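Local coordinates for protein isoaspartyl dipeptidase (Fervidobacterium islandicum, PDB 7CDH) that probably hydrolyses isoaspartyl (beta-aspartyl) dipeptides at a two-zinc centre, as a thermophilic M38 metallopeptidase thought to take part in protein repair, at residues E156-D161 with N193-S198; D59-I64 with V94-T99; T244-A249 with N279-S284. All coordinates share one frame; numbering follows the deposited sequence.

Interaction 1 of 3, residues E156-D161 with N193-S198. With ZN (zinc ion), chain K; ZN (zinc ion), chain L.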
# COMPACT_ATOMS: atom_id res chain seq x y z
N GLU A 156 -22.02 6.58 13.75
CA GLU A 156 -22.98 7.62 13.42
C GLU A 156 -22.25 8.74 12.66
O GLU A 156 -21.37 9.37 13.23
CB GLU A 156 -23.74 8.10 14.66
CG GLU A 156 -22.88 8.33 15.87
CD GLU A 156 -23.49 9.09 17.04
OE1 GLU A 156 -24.44 9.93 16.87
OE2 GLU A 156 -23.03 8.79 18.17
N ILE A 157 -22.60 8.96 11.40
CA ILE A 157 -21.99 9.99 10.52
C ILE A 157 -22.50 11.35 10.96
O ILE A 157 -23.70 11.52 11.03
CB ILE A 157 -22.34 9.67 9.06
CG1 ILE A 157 -21.73 8.34 8.66
CG2 ILE A 157 -21.93 10.80 8.15
CD1 ILE A 157 -22.08 7.94 7.26
N ALA A 158 -21.62 12.27 11.30
CA ALA A 158 -21.99 13.61 11.76
C ALA A 158 -22.26 14.49 10.54
O ALA A 158 -21.43 14.52 9.62
CB ALA A 158 -20.92 14.21 12.64
N ILE A 159 -23.38 15.19 10.59
CA ILE A 159 -23.75 16.30 9.65
C ILE A 159 -24.23 17.46 10.51
O ILE A 159 -24.72 17.21 11.62
CB ILE A 159 -24.83 15.81 8.68
CG1 ILE A 159 -26.01 15.19 9.44
CG2 ILE A 159 -24.22 14.83 7.68
CD1 ILE A 159 -27.26 15.03 8.64
N SER A 160 -24.10 18.66 10.00
CA SER A 160 -24.65 19.89 10.61
C SER A 160 -24.17 19.94 12.05
O SER A 160 -25.00 20.12 12.95
CB SER A 160 -26.14 19.92 10.47
OG SER A 160 -26.54 19.80 9.10
N ASP A 161 -22.86 19.80 12.26
CA ASP A 161 -22.24 19.69 13.60
C ASP A 161 -20.79 20.17 13.54
O ASP A 161 -20.11 19.90 12.55
CB ASP A 161 -22.25 18.25 14.13
CG ASP A 161 -21.96 18.16 15.61
OD1 ASP A 161 -20.77 18.12 15.98
OD2 ASP A 161 -22.94 18.20 16.38
N ASN A 193 -26.94 5.85 9.99
CA ASN A 193 -27.33 6.63 11.18
C ASN A 193 -26.58 7.97 11.10
O ASN A 193 -25.33 7.96 11.04
CB ASN A 193 -27.07 5.82 12.45
CG ASN A 193 -27.38 6.54 13.74
OD1 ASN A 193 -26.61 6.48 14.68
ND2 ASN A 193 -28.54 7.16 13.82
N PHE A 194 -27.33 9.07 11.03
CA PHE A 194 -26.77 10.44 10.97
C PHE A 194 -26.84 11.02 12.38
O PHE A 194 -27.95 11.09 12.92
CB PHE A 194 -27.54 11.32 10.00
CG PHE A 194 -27.40 10.88 8.58
CD1 PHE A 194 -26.26 11.16 7.86
CD2 PHE A 194 -28.39 10.14 7.97
CE1 PHE A 194 -26.12 10.74 6.55
CE2 PHE A 194 -28.25 9.70 6.66
CZ PHE A 194 -27.12 10.01 5.95
N HIS A 195 -25.69 11.37 12.95
CA HIS A 195 -25.63 12.33 14.06
C HIS A 195 -25.97 13.71 13.50
O HIS A 195 -25.19 14.23 12.67
CB HIS A 195 -24.28 12.32 14.74
CG HIS A 195 -24.09 13.48 15.66
ND1 HIS A 195 -24.30 13.36 17.01
CD2 HIS A 195 -23.78 14.77 15.40
CE1 HIS A 195 -24.08 14.55 17.56
NE2 HIS A 195 -23.75 15.44 16.60
N VAL A 196 -27.08 14.29 13.92
CA VAL A 196 -27.44 15.65 13.45
C VAL A 196 -27.15 16.65 14.55
O VAL A 196 -27.75 16.55 15.63
CB VAL A 196 -28.90 15.76 12.99
CG1 VAL A 196 -29.14 17.14 12.41
CG2 VAL A 196 -29.26 14.67 11.99
N GLY A 197 -26.26 17.58 14.28
CA GLY A 197 -25.90 18.64 15.23
C GLY A 197 -26.90 19.77 15.14
O GLY A 197 -27.99 19.55 14.64
N SER A 198 -26.51 20.95 15.60
CA SER A 198 -27.42 22.10 15.75
C SER A 198 -27.20 23.08 14.60
O SER A 198 -27.79 24.15 14.63
CB SER A 198 -27.19 22.72 17.08
OG SER A 198 -25.81 22.95 17.25
ZN ZN K . -24.59 11.68 18.27
ZN ZN L . -24.11 8.95 19.90
O HOH W 1 -23.88 20.52 17.10

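Interaction 2 of 3, residues D59-I64 with V94-T99. With ZN (zinc ion), chain L.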
# COMPACT_ATOMS: atom_id res chain seq x y z
N ASP A 59 -32.63 -0.54 22.33
CA ASP A 59 -31.94 0.78 22.33
C ASP A 59 -31.07 0.81 21.08
O ASP A 59 -30.03 0.17 21.02
CB ASP A 59 -31.15 0.93 23.63
CG ASP A 59 -30.62 2.33 23.88
OD1 ASP A 59 -30.66 3.17 22.93
OD2 ASP A 59 -30.15 2.58 25.03
N PRO A 60 -31.47 1.50 19.99
CA PRO A 60 -30.72 1.43 18.73
C PRO A 60 -29.49 2.36 18.62
O PRO A 60 -28.97 2.54 17.53
CB PRO A 60 -31.79 1.90 17.75
CG PRO A 60 -32.50 2.99 18.54
CD PRO A 60 -32.66 2.38 19.92
N HIS A 61 -29.06 2.97 19.71
CA HIS A 61 -27.90 3.89 19.69
C HIS A 61 -27.21 3.95 21.06
O HIS A 61 -27.60 4.78 21.89
CB HIS A 61 -28.38 5.25 19.20
CG HIS A 61 -27.27 6.21 19.05
ND1 HIS A 61 -26.67 6.43 17.84
CD2 HIS A 61 -26.61 6.96 19.95
CE1 HIS A 61 -25.71 7.32 18.00
NE2 HIS A 61 -25.62 7.63 19.29
N VAL A 62 -26.22 3.06 21.28
CA VAL A 62 -25.41 2.97 22.53
C VAL A 62 -23.91 2.93 22.22
O VAL A 62 -23.48 2.15 21.37
CB VAL A 62 -25.82 1.75 23.36
CG1 VAL A 62 -25.04 1.68 24.66
CG2 VAL A 62 -27.30 1.78 23.64
N HIS A 63 -23.13 3.76 22.89
CA HIS A 63 -21.65 3.72 22.80
C HIS A 63 -21.18 2.63 23.73
O HIS A 63 -20.67 2.98 24.74
CB HIS A 63 -21.06 5.09 23.09
CG HIS A 63 -21.48 6.07 22.04
ND1 HIS A 63 -20.98 6.04 20.78
CD2 HIS A 63 -22.39 7.07 22.05
CE1 HIS A 63 -21.52 7.01 20.05
NE2 HIS A 63 -22.39 7.66 20.81
N ILE A 64 -21.37 1.36 23.36
CA ILE A 64 -21.09 0.20 24.25
C ILE A 64 -19.61 0.16 24.70
O ILE A 64 -19.36 -0.39 25.82
CB ILE A 64 -21.53 -1.10 23.58
CG1 ILE A 64 -20.77 -1.45 22.29
CG2 ILE A 64 -23.03 -1.07 23.35
CD1 ILE A 64 -21.18 -2.83 21.71
N VAL A 94 -27.73 -1.62 19.89
CA VAL A 94 -26.99 -1.37 18.64
C VAL A 94 -25.88 -0.40 19.00
O VAL A 94 -26.22 0.75 19.43
CB VAL A 94 -27.87 -0.82 17.51
CG1 VAL A 94 -27.09 -0.83 16.22
CG2 VAL A 94 -29.14 -1.63 17.34
N GLY A 95 -24.64 -0.88 18.90
CA GLY A 95 -23.41 -0.18 19.33
C GLY A 95 -22.78 0.55 18.17
O GLY A 95 -22.71 -0.02 17.07
N CYS A 96 -22.32 1.77 18.39
CA CYS A 96 -21.53 2.52 17.40
C CYS A 96 -20.37 3.25 18.07
O CYS A 96 -20.33 3.31 19.33
CB CYS A 96 -22.44 3.51 16.70
SG CYS A 96 -23.24 4.67 17.84
N LEU A 97 -19.52 3.86 17.25
CA LEU A 97 -18.50 4.85 17.66
C LEU A 97 -19.01 6.27 17.41
O LEU A 97 -19.92 6.46 16.59
CB LEU A 97 -17.21 4.65 16.86
CG LEU A 97 -16.63 3.25 16.88
CD1 LEU A 97 -15.37 3.20 16.05
CD2 LEU A 97 -16.37 2.83 18.31
N GLY A 98 -18.38 7.24 18.05
CA GLY A 98 -18.80 8.65 18.01
C GLY A 98 -17.69 9.55 17.53
O GLY A 98 -17.03 9.23 16.58
N THR A 99 -17.51 10.70 18.17
CA THR A 99 -16.50 11.70 17.77
C THR A 99 -15.14 11.04 17.56
O THR A 99 -14.53 11.33 16.55
CB THR A 99 -16.40 12.80 18.81
OG1 THR A 99 -17.75 13.14 19.09
CG2 THR A 99 -15.62 13.99 18.29
ZN ZN L . -24.11 8.95 19.90

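Interaction 3 of 3, residues T244-A249 with N279-S284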
# COMPACT_ATOMS: atom_id res chain seq x y z
N THR A 244 -38.12 7.20 9.24
CA THR A 244 -38.05 7.06 10.71
C THR A 244 -36.96 7.98 11.25
O THR A 244 -35.95 8.10 10.59
CB THR A 244 -37.86 5.61 11.15
OG1 THR A 244 -38.89 4.90 10.46
CG2 THR A 244 -37.99 5.42 12.65
N ILE A 245 -37.24 8.67 12.34
CA ILE A 245 -36.32 9.58 13.06
C ILE A 245 -36.12 9.00 14.46
O ILE A 245 -37.00 8.26 14.91
CB ILE A 245 -36.88 11.02 13.07
CG1 ILE A 245 -38.14 11.17 13.93
CG2 ILE A 245 -37.13 11.47 11.65
CD1 ILE A 245 -38.69 12.58 14.02
N ASP A 246 -34.98 9.31 15.08
CA ASP A 246 -34.58 8.89 16.45
C ASP A 246 -34.46 10.15 17.29
O ASP A 246 -33.96 11.15 16.80
CB ASP A 246 -33.29 8.08 16.47
CG ASP A 246 -32.94 7.54 17.86
OD1 ASP A 246 -33.80 6.86 18.45
OD2 ASP A 246 -31.83 7.81 18.36
N LEU A 247 -34.98 10.09 18.50
CA LEU A 247 -34.98 11.18 19.49
C LEU A 247 -34.14 10.70 20.66
O LEU A 247 -34.27 9.51 21.08
CB LEU A 247 -36.43 11.45 19.94
CG LEU A 247 -37.48 11.60 18.84
CD1 LEU A 247 -38.88 11.77 19.43
CD2 LEU A 247 -37.15 12.77 17.92
N THR A 248 -33.29 11.55 21.20
CA THR A 248 -32.47 11.13 22.35
C THR A 248 -33.39 11.11 23.56
O THR A 248 -33.97 12.16 23.90
CB THR A 248 -31.23 12.01 22.51
OG1 THR A 248 -30.54 12.00 21.26
CG2 THR A 248 -30.35 11.49 23.62
N ALA A 249 -33.53 9.94 24.17
CA ALA A 249 -34.27 9.75 25.42
C ALA A 249 -33.91 10.84 26.44
O ALA A 249 -32.75 11.28 26.49
CB ALA A 249 -33.98 8.38 25.98
N ASN A 279 -43.21 6.46 13.22
CA ASN A 279 -42.01 6.90 12.49
C ASN A 279 -40.98 7.38 13.51
O ASN A 279 -40.09 8.10 13.15
CB ASN A 279 -42.39 7.95 11.44
CG ASN A 279 -43.39 7.39 10.45
OD1 ASN A 279 -44.55 7.16 10.80
ND2 ASN A 279 -42.93 7.12 9.24
N VAL A 280 -41.11 7.00 14.77
CA VAL A 280 -40.32 7.63 15.85
C VAL A 280 -39.68 6.53 16.67
O VAL A 280 -40.37 5.56 16.95
CB VAL A 280 -41.19 8.54 16.71
CG1 VAL A 280 -40.49 8.86 18.03
CG2 VAL A 280 -41.50 9.81 15.96
N THR A 281 -38.37 6.64 16.92
CA THR A 281 -37.66 5.77 17.89
C THR A 281 -37.09 6.69 18.95
O THR A 281 -36.99 7.87 18.69
CB THR A 281 -36.62 4.85 17.22
OG1 THR A 281 -35.59 5.69 16.73
CG2 THR A 281 -37.17 3.99 16.10
N ILE A 282 -36.77 6.14 20.11
CA ILE A 282 -35.86 6.81 21.07
C ILE A 282 -34.62 5.93 21.33
O ILE A 282 -34.66 4.67 21.14
CB ILE A 282 -36.61 7.14 22.37
CG1 ILE A 282 -37.14 5.89 23.07
CG2 ILE A 282 -37.71 8.15 22.07
CD1 ILE A 282 -37.56 6.14 24.50
N SER A 283 -33.55 6.59 21.78
CA SER A 283 -32.26 5.94 22.13
C SER A 283 -31.61 6.66 23.31
O SER A 283 -31.79 7.89 23.47
CB SER A 283 -31.37 5.90 20.91
OG SER A 283 -30.97 7.21 20.53
N SER A 284 -30.85 5.93 24.13
CA SER A 284 -30.20 6.51 25.34
C SER A 284 -29.05 7.40 24.91
O SER A 284 -28.82 8.44 25.60
CB SER A 284 -29.69 5.46 26.25
OG SER A 284 -28.92 4.50 25.53
O HOH W 2 -29.80 9.56 20.65

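Interaction 1 of 3, residues E156-D161 with N193-S198
His195 turns its CG anti to the backbone N (chi1 167°), while Glu156 sets CG between its own N and carbonyl carbon (chi1 44°) and extends from there, and the imidazole and carboxylate converge on one zinc ion. His195 ND1 binds that zinc ion at 2.1 Å and Glu156 OE1 at 2.2 Å, with His224 adding a third ligand. Glu156 OE2 holds the second zinc ion at 2.0 Å; a glutamate suits this place because its two oxygens can bridge two metals. On the side of the ring away from the metal, His195 NE2 donates to Asp161 OD2 at 2.9 Å. The oxygen lies in the ring plane, yet the ring nitrogen meets it from above the carboxylate plane, the two flat groups being turned 80° apart. An alanine in place of Asp161 would probably leave His195 NE2 without its acceptor and the ring's rotation less firmly fixed. The opposite face of the sheet is apolar: Ile159 CD1 rests 4.0 Å from Phe194 CB and 3.9 Å from Val196 CG2. Parallel strands of one beta-alpha-beta unit thus carry metal ligands near their C-terminal ends, the arrangement of the binuclear centre in amidohydrolase TIM barrels.

Interaction 2 of 3, residues D59-I64 with V94-T99
Cys96 puts its sulfur against two zinc-binding rings at once: SG sits over one face of His61, 4.0 Å from the ring centroid, and approaches the His63 ring obliquely, its SG lying 3.6 Å from His63 CE1. The histidines form the His-X-His motif that ends the first barrel strand of amidohydrolases, and here they bind one zinc ion together with Glu156 and Asp285. The compact thiol reaches this wedge with SG between its backbone N and carbonyl carbon (chi1 58°). Around it the two strands run parallel, although the chain turns a corner at Pro60. Val62 N donates to Val94 O at 3.0 Å, and Cys96 N donates to Val62 O. Glycine suits position 95, where a side chain would run into Ile64 CD1. Gly95 CA also makes a CA-H...O contact with Val62 O. Val94 packs against the corner, its CG2 3.7 Å from Pro60 CA. Both rings are also held through ND1, the nitrogen that does not bind zinc: His61 ND1 bonds to Asn193 OD1, whereas the second histidine uses the neighbouring strand's backbone. There His63 ND1 donates a hydrogen bond to Cys96 O at 3.2 Å, reaching the oxygen from above the carbonyl plane.

Interaction 3 of 3, residues T244-A249 with N279-S284
Thr244 opens the pairing of 245-248 with 280-283, parallel neighbours in the amidohydrolase TIM barrel joined through helix 264-273, by laying its methyl CG2 3.8 Å from Thr281 CG2, while its CA-H points to Asn279 O. The same oxygen accepts from Ile245 N, and Ile245 O in turn takes Thr281 N, which sets the parallel register. Ile245 faces the opposite side of the sheet from Asp246: its CG1 lies 4.2 Å from Val280 CG2. Ile245 also packs on Phe232 and Phe238 of helix 229-240, and Val280 on Ala271 of helix 264-273. Asp246 sends CG anti to the backbone N (chi1 -175°), which carries the carboxylate across to the second strand. There Thr281 OG1 donates to Asp246 OD1 at 2.7 Å, on the anti side of the oxygen and 21° out of the carboxylate plane. Ser283 OG donates to Asp246 OD2, though the modelled length of that bond is doubtful; Thr223 OG1 is a further partner of OD2. Leu247 returns to the apolar face, where its CD1 lies 3.6 Å from Val280 CG1 and its CB 4.1 Å from Ile282 CG2, against helix 264-273. Its N bonds to Thr281 O and its O to Ser283 N. Thr248 shares a water with the second strand: the water lies 2.6 Å from Thr248 OG1 and donates to Ser283 OG, while Thr248 OG1 also bonds to His224 ND1. Ala249, small enough to lie against the Ser283 carbonyl, closes the pairing with Ala249 N bonded to Ser283 O at 2.8 Å. Small hydroxyl residues suit the polar face, since they can donate to a buried carboxylate without a second charge. Shared among several hydroxyls, the negative charge of Asp246 is probably well stabilised, and through Thr248 the polar network forms a second shell behind His224, a zinc ligand.

Overall arrangement
From the N terminus, interaction 2 closes the first loop, joining residues 59-64 to 94-99; interaction 1 then closes 156-161 onto 193-198, and interaction 3 closes 244-249 onto 279-284. The three lie in series, so none nests in or crosses another. Each ties neighbouring parallel strands of the TIM barrel. Interactions 1 and 2 meet at a shared zinc ion, where Glu156 joins His61 and His63. Interaction 3 reaches interaction 2 where His61 CB packs on Ser283 CB, bringing the last barrel strand beside the first. Between interactions 1 and 3 the nearest atoms are about 6 Å apart, with strand 220-223 and its neighbouring ligand His224 linking their surroundings.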